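Local coordinates for SIS domain protein (Listeria monocytogenes str. 4b F2365, PDB 3FXA) that probably binds a phosphorylated sugar through its SIS domain and may act as a sugar-phosphate isomerase, at residues G46-A51 / I95-S100. Sequence-based numbering, arbitrary orientation.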
loop_
_atom_site.group_PDB
_atom_site.type_symbol
_atom_site.label_atom_id
_atom_site.label_comp_id
_atom_site.label_asym_id
_atom_site.label_seq_id
_atom_site.Cartn_x
_atom_site.Cartn_y
_atom_site.Cartn_z
ATOM N N GLY A 46 14.647 -15.452 9.134
ATOM C CA GLY A 46 13.952 -14.165 9.326
ATOM C C GLY A 46 12.899 -13.961 8.245
ATOM O O GLY A 46 12.039 -14.823 8.021
ATOM N N LYS A 47 12.975 -12.824 7.570
ATOM C CA LYS A 47 12.064 -12.494 6.474
ATOM C C LYS A 47 12.800 -11.800 5.362
ATOM O O LYS A 47 13.931 -11.367 5.525
ATOM C CB LYS A 47 10.920 -11.614 6.989
ATOM C CG LYS A 47 11.360 -10.264 7.530
ATOM C CD LYS A 47 10.218 -9.560 8.200
ATOM C CE LYS A 47 10.683 -8.284 8.841
ATOM N NZ LYS A 47 11.756 -8.466 9.872
ATOM N N ILE A 48 12.119 -11.703 4.220
ATOM C CA ILE A 48 12.660 -11.054 3.036
ATOM C C ILE A 48 12.089 -9.634 2.968
ATOM O O ILE A 48 10.898 -9.463 2.903
ATOM C CB ILE A 48 12.301 -11.837 1.767
ATOM C CG1 ILE A 48 12.785 -13.301 1.860
ATOM C CG2 ILE A 48 12.911 -11.159 0.540
ATOM C CD1 ILE A 48 12.251 -14.201 0.746
ATOM N N VAL A 49 12.941 -8.627 2.952
ATOM C CA VAL A 49 12.482 -7.226 2.878
ATOM C C VAL A 49 12.844 -6.774 1.464
ATOM O O VAL A 49 14.002 -6.845 1.088
ATOM C CB VAL A 49 13.176 -6.363 3.950
ATOM C CG1 VAL A 49 12.652 -4.954 3.901
ATOM C CG2 VAL A 49 12.942 -6.964 5.343
ATOM N N VAL A 50 11.869 -6.336 0.661
ATOM C CA VAL A 50 12.148 -5.933 -0.736
ATOM C C VAL A 50 11.832 -4.452 -0.917
ATOM O O VAL A 50 10.761 -4.010 -0.508
ATOM C CB VAL A 50 11.394 -6.778 -1.777
ATOM C CG1 VAL A 50 12.030 -6.650 -3.205
ATOM C CG2 VAL A 50 11.376 -8.240 -1.356
ATOM N N ALA A 51 12.749 -3.710 -1.553
ATOM C CA ALA A 51 12.565 -2.276 -1.837
ATOM C C ALA A 51 12.771 -1.937 -3.313
ATOM O O ALA A 51 13.661 -2.468 -3.968
ATOM C CB ALA A 51 13.548 -1.449 -1.004
ATOM N N ILE A 95 16.885 -10.805 4.741
ATOM C CA ILE A 95 17.467 -10.627 3.425
ATOM C C ILE A 95 16.848 -9.374 2.828
ATOM O O ILE A 95 15.631 -9.339 2.682
ATOM C CB ILE A 95 17.157 -11.813 2.497
ATOM C CG1 ILE A 95 17.679 -13.144 3.102
ATOM C CG2 ILE A 95 17.763 -11.541 1.122
ATOM C CD1 ILE A 95 17.370 -14.400 2.286
ATOM N N LEU A 96 17.663 -8.346 2.562
ATOM C CA LEU A 96 17.201 -7.131 1.891
ATOM C C LEU A 96 17.463 -7.302 0.396
ATOM O O LEU A 96 18.592 -7.626 0.003
ATOM C CB LEU A 96 17.903 -5.879 2.440
ATOM C CG LEU A 96 17.586 -4.527 1.790
ATOM C CD1 LEU A 96 16.107 -4.137 1.975
ATOM C CD2 LEU A 96 18.507 -3.426 2.322
ATOM N N ILE A 97 16.419 -7.129 -0.401
ATOM C CA ILE A 97 16.493 -7.190 -1.853
ATOM C C ILE A 97 16.192 -5.790 -2.375
ATOM O O ILE A 97 15.090 -5.249 -2.156
ATOM C CB ILE A 97 15.525 -8.223 -2.475
ATOM C CG1 ILE A 97 15.739 -9.611 -1.851
ATOM C CG2 ILE A 97 15.684 -8.232 -4.016
ATOM C CD1 ILE A 97 14.907 -10.761 -2.498
ATOM N N LEU A 98 17.187 -5.186 -3.029
ATOM C CA LEU A 98 17.026 -3.869 -3.645
ATOM C C LEU A 98 16.902 -4.060 -5.155
ATOM O O LEU A 98 17.776 -4.664 -5.774
ATOM C CB LEU A 98 18.193 -2.964 -3.303
ATOM C CG LEU A 98 18.390 -2.686 -1.803
ATOM C CD1 LEU A 98 19.571 -1.743 -1.607
ATOM C CD2 LEU A 98 17.139 -2.105 -1.111
ATOM N N ILE A 99 15.816 -3.540 -5.737
ATOM C CA ILE A 99 15.536 -3.669 -7.189
ATOM C C ILE A 99 15.676 -2.294 -7.828
ATOM O O ILE A 99 14.906 -1.367 -7.533
ATOM C CB ILE A 99 14.137 -4.226 -7.515
ATOM C CG1 ILE A 99 13.903 -5.562 -6.810
ATOM C CG2 ILE A 99 13.966 -4.389 -9.064
ATOM C CD1 ILE A 99 12.513 -6.131 -6.964
ATOM N N SER A 100 16.723 -2.144 -8.625
ATOM C CA SER A 100 17.012 -0.898 -9.323
ATOM C C SER A 100 17.695 -1.203 -10.638
ATOM O O SER A 100 18.822 -1.689 -10.619
ATOM C CB SER A 100 17.917 -0.024 -8.450
ATOM O OG SER A 100 18.493 0.995 -9.233
#
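Val-49 and Ala-51 grip Ile-95, Ile-97 and Ile-99 through main-chain hydrogen bonds that pair two neighbouring parallel strands, 48-51 and 95-99, in the interior of the five-stranded parallel sheet of the SIS domain, an alpha/beta fold. Val-49 N donates to Ile-95 O at 2.8 Å, and Val-49 O accepts Ile-97 N at 2.9 Å. Ala-51 repeats the pattern two residues on, donating to Ile-97 O and accepting Ile-99 N, while Lys-47 O, just before the strand, takes Ile-95 N in the longest of the five bonds (3.1 Å).

On the sheet face of Ile-48, Val-50, Ile-95 and Ile-97, Val-50 CG1 lies against Ile-97 CB, its register partner, and diagonally touches Ile-99 CD1 at 3.8 Å. With CG1 of Ile-48 beside its backbone N (chi1 -56°), CG2 is anti to that N and meets the tip of Ile-97, CD1, at 3.7 Å, also on a diagonal. Helix 55-69 covers Ile-48 and Val-50 with Phe-67, Ala-60 and Val-64, and Ile-41 of helix 31-43 packs on Ile-48 and Ile-95. The other face carries Val-49, Ala-51, Leu-96 and Leu-98; here Val-49 CG1 reaches Leu-96 CD1 at 4.0 Å, and Leu-122 of strand 121-126 backs both leucines.

Farther out, CB of Lys-47 points away from the partner strand; NZ forms a salt bridge with Asp-94 OD2 and a hydrogen bond with Val-89 O, tying the start of one strand to the approach to the other. At the opposite end, Leu-98 has CG beside its backbone N (chi1 -61°), anti to the carbonyl carbon, and its CD2 methyl rests 3.7 Å from Ala-51 CB.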